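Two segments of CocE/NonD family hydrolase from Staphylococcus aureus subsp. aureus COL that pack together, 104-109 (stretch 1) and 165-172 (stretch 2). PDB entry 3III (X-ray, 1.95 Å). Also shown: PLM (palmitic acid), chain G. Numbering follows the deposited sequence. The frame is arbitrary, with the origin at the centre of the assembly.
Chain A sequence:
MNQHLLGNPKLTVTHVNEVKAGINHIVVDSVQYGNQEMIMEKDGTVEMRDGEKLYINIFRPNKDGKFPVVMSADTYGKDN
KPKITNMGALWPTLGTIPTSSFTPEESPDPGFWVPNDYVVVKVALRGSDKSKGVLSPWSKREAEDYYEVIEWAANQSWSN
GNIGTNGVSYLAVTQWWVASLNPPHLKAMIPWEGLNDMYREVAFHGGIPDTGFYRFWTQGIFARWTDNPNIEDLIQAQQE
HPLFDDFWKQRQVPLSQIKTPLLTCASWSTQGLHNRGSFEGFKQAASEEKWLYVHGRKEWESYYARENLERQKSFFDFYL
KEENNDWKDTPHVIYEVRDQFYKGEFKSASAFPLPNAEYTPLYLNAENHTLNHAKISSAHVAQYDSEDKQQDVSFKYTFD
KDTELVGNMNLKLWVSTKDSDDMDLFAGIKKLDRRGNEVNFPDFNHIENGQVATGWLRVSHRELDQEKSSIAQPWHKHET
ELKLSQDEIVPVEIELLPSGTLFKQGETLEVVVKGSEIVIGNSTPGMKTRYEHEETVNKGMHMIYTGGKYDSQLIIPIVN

Stretch 1 104-109: PEESPD
Stretch 2 (165-172) TNGVSYLA

A single backbone carbonyl, Glu106 O, is the hub of this contact: it accepts the one hydrogen bond that crosses between the stretches and also rests against a glycine and a leucine. Val168 N donates to Glu106 O at 3.1 Å, with an N-H...O angle of 142°. Glu106 O also lies 3.4 Å from Gly167 CA and 3.4 Å from Leu171 CD2. The side chain of Glu106 is not modelled beyond CA, so what can be read here is the backbone.

A type II beta turn from Pro104 to Ser107 presents that carbonyl. Glu105 sits at phi/psi -51/127 and Glu106 at 89/-6, the positive phi expected at the third position of such a turn. Ser107 N closes it on Pro104 O at 3.0 Å, and Ser107 OG, with chi1 m, donates to the same acceptor, Pro104 O, at 2.8 Å. Serine therefore fastens the turn twice, by main chain and by side chain. Pro104, at -57/147, suits the extended entry. Beyond the turn the chain runs out through Ser107 (-87/155) and Pro108 (-60/133) to Asp109, whose side chain caps a helix starting just past the stretch.

Stretch 2 enters as a strand, Thr165 at -98/152 and Asn166 at -162/140, then passes through Gly167 at 153/174. These angles call for glycine: a CB on Gly167 would jam against the carbonyl oxygen of Asn166 and lie 2.7 Å from Leu171 CB. After Val168 (-114/146, chi1 t), whose nonpolar side chain suits a buried place while its backbone N supplies the hydrogen bond, Ser169 takes the strained 63/-119 and occupies the N-cap position of the helix beginning at Tyr170. Ser169 OG (chi1 t) makes no capping bond but donates to palmitic acid O1 at 2.6 Å. Ala172 N returns to Ser169 O at 2.8 Å.

In register, Glu106 CA faces Val168 CA at 4.9 Å and Ser107 CA faces Gly167 CA at 5.1 Å, so the two chains run in opposite senses through this short pairing.

Van der Waals packing supplements the hydrogen bond. Leu171 (m, p) points toward stretch 1 and brings CD2 to 3.5 Å from Ser107 CA and 3.6 Å from Ser107 OG; its methyls suit a buried site against the turn. Pro108, C-gamma exo, also points toward its partner: its CD is 3.4 Å from Asn166 O, and its CG is 4.0 Å from Asn166 CB. Asn166 (chi1 t) satisfies its amide elsewhere in the structure. All the touching residues except Glu105 are buried. The contact buries 246 Å², both sides summed.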

# COMPACT_ATOMS: atom_id res chain seq x y z
N PRO A 104 -0.76 3.96 -19.00
CA PRO A 104 0.43 3.64 -18.25
C PRO A 104 0.01 2.91 -16.99
O PRO A 104 -1.04 3.17 -16.41
CB PRO A 104 1.06 5.01 -17.94
CG PRO A 104 0.46 5.95 -19.04
CD PRO A 104 -0.93 5.41 -19.22
N GLU A 105 0.87 2.00 -16.55
CA GLU A 105 0.52 1.09 -15.46
C GLU A 105 -0.03 1.82 -14.25
O GLU A 105 0.56 2.76 -13.77
CB GLU A 105 1.75 0.28 -15.06
CG GLU A 105 2.04 -0.89 -16.06
CD GLU A 105 2.90 -0.56 -17.33
OE1 GLU A 105 3.12 0.63 -17.72
OE2 GLU A 105 3.38 -1.57 -17.93
N GLU A 106 -1.19 1.41 -13.78
CA GLU A 106 -1.73 1.94 -12.54
C GLU A 106 -2.58 3.17 -12.71
O GLU A 106 -3.16 3.67 -11.73
N SER A 107 -2.63 3.70 -13.93
CA SER A 107 -3.32 4.92 -14.24
C SER A 107 -4.79 4.65 -14.57
O SER A 107 -5.16 3.56 -15.02
CB SER A 107 -2.72 5.60 -15.50
OG SER A 107 -1.32 5.74 -15.42
N PRO A 108 -5.62 5.66 -14.37
CA PRO A 108 -6.99 5.59 -14.93
C PRO A 108 -6.97 5.46 -16.43
O PRO A 108 -6.24 6.19 -17.09
CB PRO A 108 -7.60 6.94 -14.56
CG PRO A 108 -6.74 7.56 -13.56
CD PRO A 108 -5.36 6.91 -13.63
N ASP A 109 -7.76 4.55 -16.97
CA ASP A 109 -7.73 4.20 -18.40
C ASP A 109 -8.66 5.15 -19.12
O ASP A 109 -9.87 5.19 -18.84
CB ASP A 109 -8.26 2.76 -18.57
CG ASP A 109 -8.20 2.26 -19.99
OD1 ASP A 109 -7.99 3.04 -20.96
OD2 ASP A 109 -8.34 1.03 -20.12
N THR A 165 -8.77 12.84 -8.22
CA THR A 165 -7.56 12.06 -8.48
C THR A 165 -7.77 10.59 -8.26
O THR A 165 -8.65 10.17 -7.48
CB THR A 165 -6.40 12.57 -7.63
OG1 THR A 165 -6.78 12.54 -6.26
CG2 THR A 165 -5.97 14.01 -8.04
N ASN A 166 -6.99 9.77 -8.98
CA ASN A 166 -7.25 8.33 -9.00
C ASN A 166 -6.03 7.60 -9.49
O ASN A 166 -5.40 8.05 -10.44
CB ASN A 166 -8.40 8.09 -9.99
CG ASN A 166 -8.95 6.68 -9.98
OD1 ASN A 166 -8.40 5.75 -9.38
ND2 ASN A 166 -10.07 6.50 -10.72
N GLY A 167 -5.72 6.46 -8.89
CA GLY A 167 -4.60 5.69 -9.35
C GLY A 167 -3.98 4.83 -8.24
O GLY A 167 -4.32 4.98 -7.08
N VAL A 168 -3.02 3.99 -8.65
CA VAL A 168 -2.46 2.92 -7.81
C VAL A 168 -1.01 3.20 -7.50
O VAL A 168 -0.28 3.73 -8.37
CB VAL A 168 -2.58 1.55 -8.57
CG1 VAL A 168 -2.01 0.40 -7.76
CG2 VAL A 168 -4.12 1.30 -8.90
N SER A 169 -0.60 2.81 -6.31
CA SER A 169 0.80 2.75 -5.86
C SER A 169 1.36 4.18 -5.86
O SER A 169 0.84 5.02 -5.15
CB SER A 169 1.60 1.76 -6.71
OG SER A 169 2.93 1.66 -6.20
N TYR A 170 2.40 4.50 -6.63
CA TYR A 170 2.96 5.89 -6.64
C TYR A 170 1.81 6.90 -6.93
O TYR A 170 1.73 7.96 -6.32
CB TYR A 170 4.01 6.04 -7.73
CG TYR A 170 4.95 7.21 -7.67
CD1 TYR A 170 6.32 7.00 -7.53
CD2 TYR A 170 4.50 8.53 -7.85
CE1 TYR A 170 7.22 8.07 -7.51
CE2 TYR A 170 5.39 9.62 -7.82
CZ TYR A 170 6.76 9.37 -7.64
OH TYR A 170 7.64 10.44 -7.64
N LEU A 171 0.89 6.52 -7.83
CA LEU A 171 -0.25 7.33 -8.21
C LEU A 171 -1.27 7.54 -7.07
O LEU A 171 -2.16 8.41 -7.17
CB LEU A 171 -0.91 6.79 -9.49
CG LEU A 171 -0.07 6.69 -10.80
CD1 LEU A 171 1.06 5.73 -10.77
CD2 LEU A 171 -1.07 6.34 -11.93
N ALA A 172 -1.23 6.67 -6.06
CA ALA A 172 -2.00 6.80 -4.82
C ALA A 172 -1.25 7.61 -3.77
O ALA A 172 -1.84 8.49 -3.10
CB ALA A 172 -2.39 5.41 -4.26
C1 PLM G . 5.21 0.44 -8.17
O1 PLM G . 4.88 1.59 -7.88
O2 PLM G . 4.54 -0.49 -7.67
C2 PLM G . 6.39 0.21 -9.05
C3 PLM G . 6.51 -1.23 -9.51
C4 PLM G . 7.60 -1.50 -10.55
C5 PLM G . 7.50 -2.91 -11.21
C6 PLM G . 8.82 -3.50 -11.77
C7 PLM G . 8.88 -4.05 -13.22
C8 PLM G . 8.73 -5.58 -13.43